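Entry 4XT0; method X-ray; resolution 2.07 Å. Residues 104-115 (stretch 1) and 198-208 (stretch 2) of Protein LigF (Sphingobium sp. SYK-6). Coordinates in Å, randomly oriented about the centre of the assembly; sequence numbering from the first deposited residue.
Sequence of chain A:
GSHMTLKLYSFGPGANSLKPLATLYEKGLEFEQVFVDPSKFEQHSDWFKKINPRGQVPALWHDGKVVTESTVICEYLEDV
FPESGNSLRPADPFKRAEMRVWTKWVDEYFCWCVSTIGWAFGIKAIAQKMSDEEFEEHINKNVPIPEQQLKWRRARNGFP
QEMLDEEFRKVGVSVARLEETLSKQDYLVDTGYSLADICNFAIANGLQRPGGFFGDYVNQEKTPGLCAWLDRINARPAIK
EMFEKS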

ATOM      1  N   LYS A 104      -1.290  -3.014   5.069  1.00 15.06           N
ATOM      2  CA  LYS A 104      -1.051  -2.605   3.693  1.00 14.71           C
ATOM      3  C   LYS A 104      -2.223  -3.048   2.808  1.00 22.77           C
ATOM      4  O   LYS A 104      -2.522  -2.410   1.803  1.00 19.09           O
ATOM      5  N   TRP A 105      -2.915  -4.114   3.199  1.00 15.38           N
ATOM      6  CA  TRP A 105      -4.101  -4.531   2.464  1.00 20.08           C
ATOM      7  C   TRP A 105      -5.223  -3.495   2.607  1.00 17.33           C
ATOM      8  O   TRP A 105      -5.994  -3.284   1.683  1.00 22.14           O
ATOM      9  N   VAL A 106      -5.302  -2.841   3.759  1.00 18.01           N
ATOM     10  CA  VAL A 106      -6.230  -1.725   3.893  1.00 20.56           C
ATOM     11  C   VAL A 106      -5.851  -0.622   2.914  1.00 23.32           C
ATOM     12  O   VAL A 106      -6.712  -0.132   2.177  1.00 20.35           O
ATOM     13  N   ASP A 107      -4.558  -0.273   2.875  1.00 20.74           N
ATOM     14  CA  ASP A 107      -4.051   0.781   1.971  1.00 18.54           C
ATOM     15  C   ASP A 107      -4.168   0.465   0.484  1.00 24.79           C
ATOM     16  O   ASP A 107      -4.273   1.379  -0.337  1.00 26.29           O
ATOM     17  N   GLU A 108      -4.119  -0.812   0.122  1.00 20.93           N
ATOM     18  CA  GLU A 108      -4.036  -1.177  -1.292  1.00 19.98           C
ATOM     19  C   GLU A 108      -5.329  -1.738  -1.865  1.00 21.47           C
ATOM     20  O   GLU A 108      -5.434  -1.916  -3.072  1.00 27.17           O
ATOM     21  N   TYR A 109      -6.297  -2.052  -1.011  1.00 22.10           N
ATOM     22  CA  TYR A 109      -7.527  -2.697  -1.502  1.00 25.05           C
ATOM     23  C   TYR A 109      -8.787  -2.236  -0.764  1.00 22.62           C
ATOM     24  O   TYR A 109      -9.689  -1.660  -1.365  1.00 23.97           O
ATOM     25  N   PHE A 110      -8.834  -2.486   0.545  1.00 22.62           N
ATOM     26  CA  PHE A 110     -10.068  -2.342   1.323  1.00 25.78           C
ATOM     27  C   PHE A 110     -10.528  -0.885   1.431  1.00 25.59           C
ATOM     28  O   PHE A 110     -11.710  -0.588   1.237  1.00 23.14           O
ATOM     29  N   CYS A 111      -9.611   0.023   1.750  1.00 24.03           N
ATOM     30  CA  CYS A 111      -9.997   1.420   1.897  1.00 23.23           C
ATOM     31  C   CYS A 111     -10.587   1.964   0.599  1.00 25.73           C
ATOM     32  O   CYS A 111     -11.587   2.666   0.619  1.00 25.31           O
ATOM     33  N   TRP A 112      -9.983   1.619  -0.531  1.00 23.18           N
ATOM     34  CA  TRP A 112     -10.359   2.266  -1.782  1.00 26.97           C
ATOM     35  C   TRP A 112     -11.721   1.856  -2.349  1.00 32.14           C
ATOM     36  O   TRP A 112     -12.425   2.694  -2.935  1.00 30.03           O
ATOM     37  N   CYS A 113     -12.128   0.605  -2.181  1.00 27.10           N
ATOM     38  CA  CYS A 113     -13.445   0.247  -2.709  1.00 29.01           C
ATOM     39  C   CYS A 113     -14.552   0.873  -1.853  1.00 33.38           C
ATOM     40  O   CYS A 113     -15.543   1.383  -2.386  1.00 31.23           O
ATOM     41  N   VAL A 114     -14.368   0.862  -0.535  1.00 28.04           N
ATOM     42  CA  VAL A 114     -15.317   1.509   0.376  1.00 28.72           C
ATOM     43  C   VAL A 114     -15.359   3.014   0.102  1.00 27.45           C
ATOM     44  O   VAL A 114     -16.426   3.606  -0.039  1.00 32.06           O
ATOM     45  N   SER A 115     -14.174   3.609   0.003  1.00 26.83           N
ATOM     46  CA  SER A 115     -14.026   5.036  -0.254  1.00 32.66           C
ATOM     47  C   SER A 115     -14.712   5.462  -1.553  1.00 34.07           C
ATOM     48  O   SER A 115     -15.453   6.451  -1.570  1.00 32.79           O
ATOM     49  N   ILE A 198      -6.842  -1.737  14.149  1.00 19.45           N
ATOM     50  CA  ILE A 198      -7.134  -0.304  14.070  1.00 19.83           C
ATOM     51  C   ILE A 198      -7.309   0.161  12.608  1.00 16.20           C
ATOM     52  O   ILE A 198      -8.292   0.833  12.267  1.00 21.84           O
ATOM     53  N   CYS A 199      -6.382  -0.232  11.739  1.00 15.08           N
ATOM     54  CA  CYS A 199      -6.428   0.215  10.344  1.00 16.09           C
ATOM     55  C   CYS A 199      -7.658  -0.342   9.626  1.00 17.06           C
ATOM     56  O   CYS A 199      -8.280   0.353   8.819  1.00 19.96           O
ATOM     57  N   ASN A 200      -8.016  -1.589   9.922  1.00 17.17           N
ATOM     58  CA  ASN A 200      -9.186  -2.184   9.304  1.00 19.24           C
ATOM     59  C   ASN A 200     -10.478  -1.638   9.904  1.00 20.14           C
ATOM     60  O   ASN A 200     -11.471  -1.447   9.185  1.00 19.85           O
ATOM     61  N   PHE A 201     -10.458  -1.386  11.213  1.00 21.69           N
ATOM     62  CA  PHE A 201     -11.618  -0.816  11.914  1.00 25.16           C
ATOM     63  C   PHE A 201     -11.908   0.572  11.371  1.00 18.71           C
ATOM     64  O   PHE A 201     -13.066   0.968  11.256  1.00 23.22           O
ATOM     65  N   ALA A 202     -10.849   1.310  11.032  1.00 17.65           N
ATOM     66  CA  ALA A 202     -10.996   2.656  10.461  1.00 21.15           C
ATOM     67  C   ALA A 202     -11.897   2.647   9.224  1.00 24.19           C
ATOM     68  O   ALA A 202     -12.703   3.566   9.025  1.00 23.33           O
ATOM     69  N   ILE A 203     -11.762   1.602   8.404  1.00 22.98           N
ATOM     70  CA  ILE A 203     -12.606   1.430   7.205  1.00 21.79           C
ATOM     71  C   ILE A 203     -13.915   0.710   7.514  1.00 29.55           C
ATOM     72  O   ILE A 203     -14.972   1.099   7.026  1.00 27.48           O
ATOM     73  N   ALA A 204     -13.860  -0.338   8.332  1.00 26.87           N
ATOM     74  CA  ALA A 204     -15.034  -1.199   8.490  1.00 28.82           C
ATOM     75  C   ALA A 204     -16.108  -0.623   9.405  1.00 33.16           C
ATOM     76  O   ALA A 204     -17.289  -0.915   9.219  1.00 26.68           O
ATOM     77  N   ASN A 205     -15.720   0.168  10.403  1.00 29.07           N
ATOM     78  CA  ASN A 205     -16.715   0.696  11.333  1.00 26.43           C
ATOM     79  C   ASN A 205     -17.732   1.587  10.621  1.00 28.04           C
ATOM     80  O   ASN A 205     -17.364   2.576   9.990  1.00 32.15           O
ATOM     81  N   GLY A 206     -19.013   1.236  10.737  1.00 32.93           N
ATOM     82  CA  GLY A 206     -20.062   1.941  10.019  1.00 35.02           C
ATOM     83  C   GLY A 206     -20.704   1.097   8.932  1.00 35.78           C
ATOM     84  O   GLY A 206     -21.861   1.320   8.583  1.00 39.63           O
ATOM     85  N   LEU A 207     -19.960   0.127   8.396  1.00 32.89           N
ATOM     86  CA  LEU A 207     -20.501  -0.765   7.365  1.00 38.68           C
ATOM     87  C   LEU A 207     -21.699  -1.578   7.873  1.00 41.69           C
ATOM     88  O   LEU A 207     -22.586  -1.937   7.092  1.00 36.83           O
ATOM     89  N   GLN A 208     -21.715  -1.861   9.178  1.00 37.94           N
ATOM     90  CA  GLN A 208     -22.773  -2.672   9.796  1.00 37.15           C
ATOM     91  C   GLN A 208     -24.059  -1.889  10.093  1.00 44.59           C
ATOM     92  O   GLN A 208     -24.993  -2.434  10.681  1.00 54.58           O
TER

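Helices that run side by side in nearly the same direction commonly interlock by setting a side chain of one into a hollow of the other, and this pair from LigF illustrates the principle. The axes of helix 104-115 and helix 198-204 approach to 9.4 Å, with 22° between their N-to-C directions.

The knob is Ile-203, which points toward the first helix with both chi angles in m and sits among Val-106, Phe-110, Cys-111 and Val-114. CG1 of Ile-203 lies 3.6 Å from CG1 of Val-106, its CD1 3.7 Å from SG of Cys-111, and its CG2 3.6 Å from CG2 of Val-114. All four residues lining the hole have chi1 in t. The wider pi-type turn at 106-110 has its first and last residues, Val-106 and Phe-110, pointing toward the second stretch, while the three between them make no contact with it. Leu-207, an m,t rotamer, closes a type II turn and extends the apolar contact beyond the helix; CD2 of Leu-207 lies 4.2 Å from CG1 of Val-114. At the other end, CG2 of Val-106 reaches CB of Cys-199 at 4.2 Å.

Aromatic contacts centre on Phe-110. CG2 of Ile-203 stands over one face, 3.6 Å from the centroid of the Phe-110 ring and only 9° off its normal, a clear CH-pi arrangement. At the ring edge, Phe-110 CZ meets CB of Ala-204 and CD1 of Leu-207, each at 4.0 Å.

Polar pairing contributes little: no hydrogen bond crosses the interface. Asn-200, with chi1 in m, starts sideways, but its end comes nearer, bringing OD1 within 3.3 Å of Val-106 CG2 and 3.3 Å of CZ3 at the edge of the Trp-105 ring. This buried oxygen has no polar partner in the model. The salt bridge from Lys-104 NZ to Glu-108 OE2, 2.8 Å, stays within the first helix and takes no part in the contact.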

ATOM      1  CB  LYS A 104       0.286  -3.158   3.179  1.00 14.48           C
ATOM      2  CG  LYS A 104       0.258  -4.640   2.750  1.00 19.63           C
ATOM      3  CD  LYS A 104       1.701  -5.175   2.674  1.00 22.49           C
ATOM      4  CE  LYS A 104       2.537  -4.436   1.611  1.00 17.18           C
ATOM      5  NZ  LYS A 104       2.071  -4.809   0.207  1.00 18.34           N
ATOM      6  CB  TRP A 105      -4.570  -5.896   2.943  1.00 16.86           C
ATOM      7  CG  TRP A 105      -5.809  -6.392   2.287  1.00 20.61           C
ATOM      8  CD1 TRP A 105      -5.928  -6.943   1.043  1.00 25.41           C
ATOM      9  CD2 TRP A 105      -7.107  -6.425   2.876  1.00 23.01           C
ATOM     10  NE1 TRP A 105      -7.237  -7.309   0.814  1.00 24.43           N
ATOM     11  CE2 TRP A 105      -7.982  -7.006   1.924  1.00 26.59           C
ATOM     12  CE3 TRP A 105      -7.629  -6.019   4.108  1.00 18.01           C
ATOM     13  CZ2 TRP A 105      -9.344  -7.179   2.170  1.00 28.01           C
ATOM     14  CZ3 TRP A 105      -8.983  -6.202   4.355  1.00 20.27           C
ATOM     15  CH2 TRP A 105      -9.823  -6.778   3.387  1.00 29.09           C
ATOM     16  CB  VAL A 106      -6.264  -1.155   5.321  1.00 19.54           C
ATOM     17  CG1 VAL A 106      -7.108   0.132   5.368  1.00 19.31           C
ATOM     18  CG2 VAL A 106      -6.819  -2.176   6.264  1.00 16.45           C
ATOM     19  CB  ASP A 107      -2.573   1.095   2.276  1.00 16.67           C
ATOM     20  CG  ASP A 107      -2.394   1.940   3.538  1.00 24.92           C
ATOM     21  OD1 ASP A 107      -3.254   2.805   3.827  1.00 25.06           O
ATOM     22  OD2 ASP A 107      -1.392   1.743   4.255  1.00 16.66           O
ATOM     23  CB  GLU A 108      -2.910  -2.196  -1.499  1.00 22.11           C
ATOM     24  CG  GLU A 108      -1.542  -1.643  -1.074  1.00 24.85           C
ATOM     25  CD  GLU A 108      -0.482  -2.713  -0.870  1.00 24.74           C
ATOM     26  OE1 GLU A 108      -0.609  -3.789  -1.491  1.00 25.95           O
ATOM     27  OE2 GLU A 108       0.487  -2.461  -0.098  1.00 23.40           O
ATOM     28  CB  TYR A 109      -7.369  -4.222  -1.395  1.00 22.76           C
ATOM     29  CG  TYR A 109      -8.403  -5.040  -2.151  1.00 30.44           C
ATOM     30  CD1 TYR A 109      -8.164  -5.463  -3.456  1.00 35.55           C
ATOM     31  CD2 TYR A 109      -9.609  -5.407  -1.554  1.00 25.16           C
ATOM     32  CE1 TYR A 109      -9.121  -6.230  -4.161  1.00 29.05           C
ATOM     33  CE2 TYR A 109     -10.555  -6.174  -2.239  1.00 27.23           C
ATOM     34  CZ  TYR A 109     -10.303  -6.582  -3.538  1.00 29.05           C
ATOM     35  OH  TYR A 109     -11.236  -7.338  -4.213  1.00 36.09           O
ATOM     36  CB  PHE A 110      -9.870  -2.955   2.728  1.00 29.98           C
ATOM     37  CG  PHE A 110     -11.119  -2.969   3.598  1.00 25.26           C
ATOM     38  CD1 PHE A 110     -12.388  -2.957   3.039  1.00 21.35           C
ATOM     39  CD2 PHE A 110     -11.004  -2.987   4.985  1.00 21.35           C
ATOM     40  CE1 PHE A 110     -13.513  -2.956   3.841  1.00 27.76           C
ATOM     41  CE2 PHE A 110     -12.130  -2.994   5.801  1.00 25.19           C
ATOM     42  CZ  PHE A 110     -13.390  -2.975   5.229  1.00 24.93           C
ATOM     43  CB  CYS A 111      -8.811   2.293   2.317  1.00 21.69           C
ATOM     44  SG  CYS A 111      -9.232   4.064   2.377  1.00 35.39           S
ATOM     45  CB  TRP A 112      -9.251   2.047  -2.824  1.00 34.50           C
ATOM     46  CG  TRP A 112      -7.925   2.595  -2.370  1.00 57.16           C
ATOM     47  CD1 TRP A 112      -6.709   1.985  -2.483  1.00 68.91           C
ATOM     48  CD2 TRP A 112      -7.684   3.847  -1.693  1.00 68.67           C
ATOM     49  NE1 TRP A 112      -5.729   2.782  -1.945  1.00 75.49           N
ATOM     50  CE2 TRP A 112      -6.299   3.927  -1.450  1.00 75.24           C
ATOM     51  CE3 TRP A 112      -8.503   4.911  -1.282  1.00 74.18           C
ATOM     52  CZ2 TRP A 112      -5.713   5.023  -0.810  1.00 79.17           C
ATOM     53  CZ3 TRP A 112      -7.919   5.996  -0.642  1.00 77.60           C
ATOM     54  CH2 TRP A 112      -6.538   6.044  -0.416  1.00 76.91           C
ATOM     55  CB  CYS A 113     -13.613  -1.275  -2.823  1.00 29.30           C
ATOM     56  SG  CYS A 113     -13.297  -2.253  -1.341  1.00 28.62           S
ATOM     57  CB  VAL A 114     -14.936   1.258   1.855  1.00 32.31           C
ATOM     58  CG1 VAL A 114     -15.747   2.145   2.792  1.00 24.40           C
ATOM     59  CG2 VAL A 114     -15.110  -0.215   2.198  1.00 26.37           C
ATOM     60  CB  SER A 115     -12.533   5.403  -0.280  1.00 35.35           C
ATOM     61  OG  SER A 115     -12.318   6.714  -0.770  1.00 43.89           O
ATOM     62  CB  ILE A 198      -6.009   0.524  14.768  1.00 19.46           C
ATOM     63  CG1 ILE A 198      -6.135   0.427  16.288  1.00 21.67           C
ATOM     64  CG2 ILE A 198      -6.047   1.984  14.335  1.00 19.16           C
ATOM     65  CD1 ILE A 198      -4.897   0.989  17.025  1.00 19.88           C
ATOM     66  CB  CYS A 199      -5.147  -0.187   9.603  1.00 18.42           C
ATOM     67  SG  CYS A 199      -3.634   0.694  10.171  1.00 22.12           S
ATOM     68  CB  ASN A 200      -9.144  -3.711   9.431  1.00 20.36           C
ATOM     69  CG  ASN A 200      -8.292  -4.349   8.368  1.00 23.05           C
ATOM     70  OD1 ASN A 200      -8.763  -4.610   7.262  1.00 26.74           O
ATOM     71  ND2 ASN A 200      -7.021  -4.591   8.688  1.00 17.56           N
ATOM     72  CB  PHE A 201     -11.369  -0.763  13.434  1.00 19.90           C
ATOM     73  CG  PHE A 201     -12.511  -0.185  14.238  1.00 21.47           C
ATOM     74  CD1 PHE A 201     -13.553  -0.990  14.661  1.00 20.57           C
ATOM     75  CD2 PHE A 201     -12.514   1.151  14.609  1.00 19.41           C
ATOM     76  CE1 PHE A 201     -14.608  -0.475  15.428  1.00 24.59           C
ATOM     77  CE2 PHE A 201     -13.562   1.683  15.372  1.00 20.97           C
ATOM     78  CZ  PHE A 201     -14.603   0.864  15.790  1.00 22.92           C
ATOM     79  CB  ALA A 202      -9.613   3.249  10.109  1.00 18.01           C
ATOM     80  CB  ILE A 203     -11.857   0.628   6.083  1.00 22.36           C
ATOM     81  CG1 ILE A 203     -10.460   1.212   5.833  1.00 22.62           C
ATOM     82  CG2 ILE A 203     -12.694   0.571   4.796  1.00 23.89           C
ATOM     83  CD1 ILE A 203     -10.433   2.734   5.593  1.00 23.05           C
ATOM     84  CB  ALA A 204     -14.619  -2.580   9.000  1.00 24.35           C
ATOM     85  CB  ASN A 205     -16.045   1.471  12.467  1.00 25.85           C
ATOM     86  CG  ASN A 205     -17.009   1.799  13.597  1.00 32.35           C
ATOM     87  OD1 ASN A 205     -17.751   0.930  14.062  1.00 28.88           O
ATOM     88  ND2 ASN A 205     -17.010   3.057  14.038  1.00 27.85           N
ATOM     89  CB  LEU A 207     -19.422  -1.727   6.843  1.00 31.12           C
ATOM     90  CG  LEU A 207     -18.148  -1.196   6.172  1.00 35.77           C
ATOM     91  CD1 LEU A 207     -17.318  -2.366   5.636  1.00 35.75           C
ATOM     92  CD2 LEU A 207     -18.443  -0.197   5.077  1.00 39.36           C
ATOM     93  CB  GLN A 208     -22.262  -3.322  11.095  1.00 37.02           C
ATOM     94  CG  GLN A 208     -22.271  -2.407  12.325  1.00 40.20           C
ATOM     95  CD  GLN A 208     -21.025  -1.545  12.445  1.00 49.23           C
ATOM     96  OE1 GLN A 208     -20.451  -1.113  11.443  1.00 42.51           O
ATOM     97  NE2 GLN A 208     -20.597  -1.296  13.680  1.00 59.36           N
TER